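Local coordinates for uncharacterized protein (Starkeya novella, PDB 5I20), which exports amino acids of many kinds, among them threonine, methionine, lysine and glutamate, across the inner membrane through a large central substrate-binding cavity, at residues Ser2-Thr7 with Arg234-Leu240; Thr12-Trp17 with Ile223-Trp228. One frame throughout, in Å; residues are numbered along the deposited sequence.

Contact 1 of 2, residues Ser2-Thr7 with Arg234-Leu240. With OLC ((2R)-2,3-dihydroxypropyl (9Z)-octadec-9-enoate), chain H; SO4 (sulfate ion), chain K.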
loop_
_atom_site.group_PDB
_atom_site.type_symbol
_atom_site.label_atom_id
_atom_site.label_comp_id
_atom_site.label_asym_id
_atom_site.label_seq_id
_atom_site.Cartn_x
_atom_site.Cartn_y
_atom_site.Cartn_z
ATOM N N SER A 2 2.059 -22.152 5.805
ATOM C CA SER A 2 0.637 -22.328 5.522
ATOM C C SER A 2 0.089 -21.170 4.698
ATOM O O SER A 2 0.401 -20.006 4.956
ATOM C CB SER A 2 -0.157 -22.465 6.820
ATOM O OG SER A 2 -1.550 -22.484 6.558
ATOM N N ARG A 3 -0.739 -21.496 3.712
ATOM C CA ARG A 3 -1.255 -20.489 2.794
ATOM C C ARG A 3 -2.235 -19.538 3.473
ATOM O O ARG A 3 -2.195 -18.330 3.242
ATOM C CB ARG A 3 -1.926 -21.153 1.596
ATOM C CG ARG A 3 -2.131 -20.211 0.436
ATOM C CD ARG A 3 -2.727 -20.918 -0.760
ATOM N NE ARG A 3 -2.472 -20.171 -1.985
ATOM C CZ ARG A 3 -3.284 -20.161 -3.034
ATOM N NH1 ARG A 3 -2.970 -19.451 -4.109
ATOM N NH2 ARG A 3 -4.412 -20.858 -3.007
ATOM N N SER A 4 -3.117 -20.089 4.300
ATOM C CA SER A 4 -4.070 -19.285 5.056
ATOM C C SER A 4 -3.360 -18.390 6.061
ATOM O O SER A 4 -3.773 -17.253 6.291
ATOM C CB SER A 4 -5.079 -20.178 5.781
ATOM O OG SER A 4 -5.960 -20.803 4.864
ATOM N N SER A 5 -2.296 -18.912 6.663
ATOM C CA SER A 5 -1.514 -18.151 7.630
ATOM C C SER A 5 -0.859 -16.950 6.967
ATOM O O SER A 5 -1.033 -15.815 7.409
ATOM C CB SER A 5 -0.451 -19.034 8.285
ATOM O OG SER A 5 -1.052 -20.067 9.043
ATOM N N ALA A 6 -0.113 -17.214 5.896
ATOM C CA ALA A 6 0.573 -16.164 5.154
ATOM C C ALA A 6 -0.411 -15.129 4.610
ATOM O O ALA A 6 -0.116 -13.932 4.585
ATOM C CB ALA A 6 1.384 -16.769 4.024
ATOM N N THR A 7 -1.580 -15.593 4.180
ATOM C CA THR A 7 -2.623 -14.687 3.721
ATOM C C THR A 7 -3.105 -13.811 4.880
ATOM O O THR A 7 -3.254 -12.600 4.728
ATOM C CB THR A 7 -3.817 -15.446 3.112
ATOM O OG1 THR A 7 -3.351 -16.316 2.074
ATOM C CG2 THR A 7 -4.831 -14.470 2.530
ATOM N N ARG A 234 3.926 -16.344 -0.032
ATOM C CA ARG A 234 3.429 -17.599 0.525
ATOM C C ARG A 234 1.916 -17.623 0.690
ATOM O O ARG A 234 1.330 -18.677 0.929
ATOM C CB ARG A 234 4.084 -17.869 1.881
ATOM C CG ARG A 234 5.536 -18.303 1.815
ATOM C CD ARG A 234 6.310 -17.705 2.975
ATOM N NE ARG A 234 7.318 -18.614 3.508
ATOM C CZ ARG A 234 8.146 -18.302 4.499
ATOM N NH1 ARG A 234 8.089 -17.099 5.057
ATOM N NH2 ARG A 234 9.033 -19.190 4.928
ATOM N N GLY A 235 1.284 -16.461 0.574
ATOM C CA GLY A 235 -0.148 -16.365 0.774
ATOM C C GLY A 235 -0.931 -16.367 -0.522
ATOM O O GLY A 235 -0.405 -16.699 -1.582
ATOM N N ASP A 236 -2.201 -15.991 -0.427
ATOM C CA ASP A 236 -3.080 -15.937 -1.587
ATOM C C ASP A 236 -3.080 -14.529 -2.178
ATOM O O ASP A 236 -3.769 -13.636 -1.683
ATOM C CB ASP A 236 -4.497 -16.361 -1.195
ATOM C CG ASP A 236 -5.359 -16.699 -2.392
ATOM O OD1 ASP A 236 -5.129 -16.135 -3.480
ATOM O OD2 ASP A 236 -6.274 -17.535 -2.246
ATOM N N VAL A 237 -2.308 -14.349 -3.247
ATOM C CA VAL A 237 -2.138 -13.048 -3.887
ATOM C C VAL A 237 -3.440 -12.455 -4.432
ATOM O O VAL A 237 -3.699 -11.260 -4.268
ATOM C CB VAL A 237 -1.119 -13.132 -5.044
ATOM C CG1 VAL A 237 -1.003 -11.793 -5.762
ATOM C CG2 VAL A 237 0.237 -13.576 -4.525
ATOM N N ARG A 238 -4.263 -13.273 -5.081
ATOM C CA ARG A 238 -5.474 -12.735 -5.690
ATOM C C ARG A 238 -6.474 -12.339 -4.608
ATOM O O ARG A 238 -7.261 -11.413 -4.790
ATOM C CB ARG A 238 -6.097 -13.728 -6.683
ATOM C CG ARG A 238 -6.510 -15.074 -6.116
ATOM C CD ARG A 238 -5.597 -16.182 -6.619
ATOM N NE ARG A 238 -6.339 -17.373 -7.018
ATOM C CZ ARG A 238 -6.648 -18.378 -6.202
ATOM N NH1 ARG A 238 -6.281 -18.343 -4.930
ATOM N NH2 ARG A 238 -7.325 -19.421 -6.661
ATOM N N LEU A 239 -6.419 -13.026 -3.473
ATOM C CA LEU A 239 -7.291 -12.700 -2.354
ATOM C C LEU A 239 -6.821 -11.442 -1.627
ATOM O O LEU A 239 -7.635 -10.595 -1.252
ATOM C CB LEU A 239 -7.372 -13.877 -1.380
ATOM C CG LEU A 239 -8.383 -13.732 -0.242
ATOM C CD1 LEU A 239 -9.749 -13.351 -0.790
ATOM C CD2 LEU A 239 -8.468 -15.023 0.556
ATOM N N LEU A 240 -5.511 -11.320 -1.431
ATOM C CA LEU A 240 -4.949 -10.141 -0.777
ATOM C C LEU A 240 -5.167 -8.895 -1.632
ATOM O O LEU A 240 -5.273 -7.784 -1.111
ATOM C CB LEU A 240 -3.458 -10.341 -0.480
ATOM C CG LEU A 240 -3.139 -11.286 0.684
ATOM C CD1 LEU A 240 -1.664 -11.657 0.700
ATOM C CD2 LEU A 240 -3.546 -10.659 2.014
HETATM C C8 OLC H . -10.104 -11.489 6.319
HETATM C C7 OLC H . -8.766 -11.885 6.843
HETATM C C6 OLC H . -8.013 -12.627 5.791
HETATM C C5 OLC H . -8.605 -13.987 5.635
HETATM C C4 OLC H . -7.611 -14.892 4.993
HETATM C C3 OLC H . -8.277 -16.182 4.654
HETATM C C2 OLC H . -7.240 -17.197 4.313
HETATM C C1 OLC H . -7.567 -17.805 2.993
HETATM O O19 OLC H . -6.666 -18.171 2.251
HETATM O O20 OLC H . -8.881 -18.013 2.649
HETATM S S SO4 K . -7.944 -22.485 -5.224
HETATM O O1 SO4 K . -8.228 -23.911 -5.095
HETATM O O2 SO4 K . -7.739 -22.156 -6.631
HETATM O O3 SO4 K . -9.071 -21.718 -4.702
HETATM O O4 SO4 K . -6.739 -22.157 -4.471
#

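Contact 2 of 2, residues Thr12-Trp17 with Ile223-Trp228. With OLC ((2R)-2,3-dihydroxypropyl (9Z)-octadec-9-enoate), chain G; OLC ((2R)-2,3-dihydroxypropyl (9Z)-octadec-9-enoate), chain J.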
loop_
_atom_site.group_PDB
_atom_site.type_symbol
_atom_site.label_atom_id
_atom_site.label_comp_id
_atom_site.label_asym_id
_atom_site.label_seq_id
_atom_site.Cartn_x
_atom_site.Cartn_y
_atom_site.Cartn_z
ATOM N N THR A 12 -2.350 -8.126 7.612
ATOM C CA THR A 12 -1.920 -7.204 8.654
ATOM C C THR A 12 -1.291 -5.953 8.033
ATOM O O THR A 12 -1.352 -4.872 8.620
ATOM C CB THR A 12 -0.929 -7.865 9.640
ATOM O OG1 THR A 12 0.241 -8.307 8.945
ATOM C CG2 THR A 12 -1.583 -9.055 10.337
ATOM N N ALA A 13 -0.705 -6.094 6.845
ATOM C CA ALA A 13 -0.188 -4.939 6.111
ATOM C C ALA A 13 -1.325 -3.998 5.733
ATOM O O ALA A 13 -1.201 -2.776 5.834
ATOM C CB ALA A 13 0.565 -5.381 4.864
ATOM N N ILE A 14 -2.433 -4.587 5.294
ATOM C CA ILE A 14 -3.629 -3.835 4.939
ATOM C C ILE A 14 -4.201 -3.116 6.159
ATOM O O ILE A 14 -4.682 -1.986 6.057
ATOM C CB ILE A 14 -4.695 -4.759 4.323
ATOM C CG1 ILE A 14 -4.126 -5.449 3.081
ATOM C CG2 ILE A 14 -5.958 -3.983 3.987
ATOM C CD1 ILE A 14 -4.971 -6.604 2.570
ATOM N N LEU A 15 -4.142 -3.773 7.314
ATOM C CA LEU A 15 -4.575 -3.158 8.565
ATOM C C LEU A 15 -3.685 -1.974 8.933
ATOM O O LEU A 15 -4.177 -0.924 9.336
ATOM C CB LEU A 15 -4.577 -4.181 9.700
ATOM C CG LEU A 15 -5.606 -5.308 9.599
ATOM C CD1 LEU A 15 -5.451 -6.282 10.756
ATOM C CD2 LEU A 15 -7.015 -4.738 9.555
ATOM N N LEU A 16 -2.374 -2.145 8.784
ATOM C CA LEU A 16 -1.425 -1.094 9.141
ATOM C C LEU A 16 -1.502 0.090 8.176
ATOM O O LEU A 16 -1.353 1.238 8.588
ATOM C CB LEU A 16 0.002 -1.654 9.191
ATOM C CG LEU A 16 0.324 -2.543 10.400
ATOM C CD1 LEU A 16 1.648 -3.262 10.211
ATOM C CD2 LEU A 16 0.341 -1.726 11.688
ATOM N N TRP A 17 -1.750 -0.187 6.900
ATOM C CA TRP A 17 -1.881 0.877 5.906
ATOM C C TRP A 17 -3.190 1.645 6.079
ATOM O O TRP A 17 -3.328 2.765 5.594
ATOM C CB TRP A 17 -1.777 0.306 4.491
ATOM C CG TRP A 17 -0.408 -0.223 4.178
ATOM C CD1 TRP A 17 0.775 0.209 4.703
ATOM C CD2 TRP A 17 -0.084 -1.295 3.284
ATOM N NE1 TRP A 17 1.818 -0.520 4.185
ATOM C CE2 TRP A 17 1.317 -1.453 3.313
ATOM C CE3 TRP A 17 -0.842 -2.136 2.462
ATOM C CZ2 TRP A 17 1.976 -2.417 2.552
ATOM C CZ3 TRP A 17 -0.187 -3.090 1.705
ATOM C CH2 TRP A 17 1.210 -3.223 1.756
ATOM N N ILE A 223 6.736 -2.880 9.655
ATOM C CA ILE A 223 6.107 -4.185 9.791
ATOM C C ILE A 223 5.305 -4.519 8.538
ATOM O O ILE A 223 5.355 -5.645 8.041
ATOM C CB ILE A 223 5.189 -4.249 11.029
ATOM C CG1 ILE A 223 6.011 -4.106 12.311
ATOM C CG2 ILE A 223 4.415 -5.556 11.055
ATOM C CD1 ILE A 223 5.174 -4.087 13.570
ATOM N N ALA A 224 4.590 -3.525 8.022
ATOM C CA ALA A 224 3.676 -3.716 6.903
ATOM C C ALA A 224 4.356 -4.254 5.645
ATOM O O ALA A 224 3.807 -5.113 4.968
ATOM C CB ALA A 224 2.961 -2.419 6.591
ATOM N N PHE A 225 5.545 -3.762 5.325
ATOM C CA PHE A 225 6.217 -4.217 4.112
ATOM C C PHE A 225 6.743 -5.640 4.260
ATOM O O PHE A 225 6.807 -6.389 3.286
ATOM C CB PHE A 225 7.348 -3.262 3.725
ATOM C CG PHE A 225 6.859 -1.965 3.153
ATOM C CD1 PHE A 225 6.296 -1.919 1.888
ATOM C CD2 PHE A 225 6.946 -0.793 3.884
ATOM C CE1 PHE A 225 5.833 -0.728 1.361
ATOM C CE2 PHE A 225 6.489 0.402 3.362
ATOM C CZ PHE A 225 5.931 0.434 2.098
ATOM N N TYR A 226 7.103 -6.020 5.479
ATOM C CA TYR A 226 7.587 -7.374 5.722
ATOM C C TYR A 226 6.429 -8.364 5.755
ATOM O O TYR A 226 6.537 -9.471 5.230
ATOM C CB TYR A 226 8.382 -7.438 7.026
ATOM C CG TYR A 226 9.515 -6.439 7.074
ATOM C CD1 TYR A 226 10.779 -6.766 6.597
ATOM C CD2 TYR A 226 9.316 -5.163 7.584
ATOM C CE1 TYR A 226 11.813 -5.851 6.635
ATOM C CE2 TYR A 226 10.344 -4.243 7.624
ATOM C CZ TYR A 226 11.589 -4.592 7.148
ATOM O OH TYR A 226 12.610 -3.674 7.189
ATOM N N THR A 227 5.319 -7.961 6.365
ATOM C CA THR A 227 4.154 -8.831 6.465
ATOM C C THR A 227 3.440 -8.923 5.113
ATOM O O THR A 227 2.739 -9.893 4.835
ATOM C CB THR A 227 3.181 -8.338 7.564
ATOM O OG1 THR A 227 2.108 -9.267 7.722
ATOM C CG2 THR A 227 2.602 -7.004 7.210
ATOM N N TRP A 228 3.637 -7.912 4.272
ATOM C CA TRP A 228 3.107 -7.915 2.912
ATOM C C TRP A 228 3.966 -8.818 2.034
ATOM O O TRP A 228 3.461 -9.537 1.170
ATOM C CB TRP A 228 3.065 -6.489 2.357
ATOM C CG TRP A 228 2.475 -6.348 0.985
ATOM C CD1 TRP A 228 3.146 -6.060 -0.168
ATOM C CD2 TRP A 228 1.091 -6.464 0.626
ATOM N NE1 TRP A 228 2.270 -5.996 -1.222
ATOM C CE2 TRP A 228 1.003 -6.239 -0.764
ATOM C CE3 TRP A 228 -0.078 -6.739 1.340
ATOM C CZ2 TRP A 228 -0.208 -6.282 -1.450
ATOM C CZ3 TRP A 228 -1.280 -6.781 0.655
ATOM C CH2 TRP A 228 -1.334 -6.556 -0.725
HETATM C C10 OLC G . 0.229 0.646 -0.842
HETATM C C9 OLC G . 0.907 0.509 0.476
HETATM C C11 OLC G . 0.774 1.605 -1.842
HETATM C C8 OLC G . 2.101 1.342 0.792
HETATM C C16 OLC G . -2.504 5.452 -1.735
HETATM C C12 OLC G . -0.330 2.120 -2.702
HETATM C C7 OLC G . 1.722 2.485 1.670
HETATM C C15 OLC G . -1.234 5.450 -2.520
HETATM C C13 OLC G . 0.028 3.477 -3.208
HETATM C C6 OLC G . 2.939 3.281 2.010
HETATM C C14 OLC G . -1.210 4.274 -3.438
HETATM C C5 OLC G . 2.761 4.689 1.555
HETATM C C4 OLC G . 3.759 5.572 2.229
HETATM C C3 OLC G . 3.450 7.001 1.928
HETATM C C2 OLC G . 4.316 7.883 2.763
HETATM C C10 OLC J . -1.982 -5.020 12.869
HETATM C C9 OLC J . -0.978 -6.119 12.752
HETATM C C11 OLC J . -1.721 -3.882 13.797
HETATM C C8 OLC J . 0.315 -6.011 13.488
HETATM C C7 OLC J . 0.728 -7.357 13.978
HETATM C C6 OLC J . 1.114 -8.223 12.827
HETATM C C5 OLC J . 2.419 -8.879 13.124
HETATM C C4 OLC J . 2.305 -10.356 12.939
HETATM C C3 OLC J . 3.655 -10.904 12.617
HETATM C C2 OLC J . 3.702 -12.357 12.946
HETATM C C1 OLC J . 4.821 -13.000 12.199
HETATM O O19 OLC J . 4.816 -14.360 11.999
HETATM O O20 OLC J . 5.711 -12.314 11.718
#

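Contact 1 of 2, residues Ser2-Thr7 with Arg234-Leu240
Arg3 runs across the Gly235-Asp236 turn, chi1 at -164° carrying CG away from the backbone N. Its CB and CG pass Arg234 O, the CG at 3.8 Å, and NE reaches the level of Gly235 O. Asp236 OD2 then lies over one face of the guanidinium, the carboxylate stacked 12° from its plane; this salt bridge is long, 3.9 Å from NH2 to OD2, and rests on charge alone. At the tip, NH2 bonds weakly (3.0 Å) to O4 of a sulfate ion, probably from the crystallisation liquor, while NH1 pairs with Glu115. Arg238 NH2 donates weakly to O2 of the same ion, and Arg238 NH1 donates to Asp236 OD1 at 2.9 Å, part of a salt bridge.

Beneath Arg3, Thr7 OG1 joins the backbones: it accepts from Asp236 N at 2.8 Å and donates to Arg3 O at 2.6 Å. Ala6 CB packs on Gly235 N at 3.5 Å; a CB on Gly235 would point at helix 3-17, too close to Thr7 N. Asp236 OD1 also caps helix 237-243, weakly bonded to Leu239 N. This is a helix N-cap built into a salt-bridge network, at the cytoplasmic end of the transmembrane bundle.

Contact 2 of 2, residues Thr12-Trp17 with Ile223-Trp228
The indole of Trp17 pushes its edge against two aromatic faces at once, those of Trp228 and Phe225. Both pairs are T-shaped. Against Trp228 the planes stand at 60°, and CH2 of Trp17 comes down on the five-membered ring, 3.4 Å from CD2 of Trp228. The Phe225 pair is looser, with ring centroids 5.9 Å apart. Trp17 is covered on both sides: C9 of a monoolein chain sits over the centre of one face, and CG anti to the carbonyl carbon (chi1 -67°) turns the other back over Ala13 O, near the rim. NE1 of Trp17 donates to Pro220 O; this bond, with both faces covered, probably fixes how the ring is turned, and Ala224 CB lies 3.3 Å from NE1. With an alanine in its place the indole is gone: the Trp228 and Phe225 faces would probably lose their edge partner and Pro220 O this donor, and a gap would open under the monoolein.

Small residues let the backbones come close. Ala13 and Ala224 have CA atoms 4.1 Å apart, and Thr227 CG2 rests 3.4 Å from Ala13 N. Leu16 CD1 nestles against Ile223 CG2 at 3.7 Å, a second monoolein along its CD2. Ile14 CG1 meets Trp228 CZ3.

Segments 12-17 and 224-228 run roughly antiparallel, their axes 8.3 Å apart at closest approach and 154° between directions. Trp163 of helix 150-169 stacks on Trp228 and also meets Trp17, helix 246-258 packs on Ile14, and Phe225 reaches Phe40 of helix 32-53 and helix 65-88.

How the contacts relate
Helix 3-17 serves both contacts, its first turn in contact 1 and its far end in contact 2, and helices 224-234 and 237-243 follow one another on the other side. Contact 2 is thus nested in the loop that contact 1 closes. The contact centres are about 13 Å apart, and the two touch through Leu240, whose O lies 3.9 Å from Ile14 CD1 and 4.1 Å from Trp228 CH2. The centre of contact 1 lies about 16 Å from the centre of the chain, at the cytoplasmic side; that of contact 2, about 8 Å from it, is nearer the middle, where its monoolein-covered aromatic cluster is consistent with a place beside the central substrate cavity.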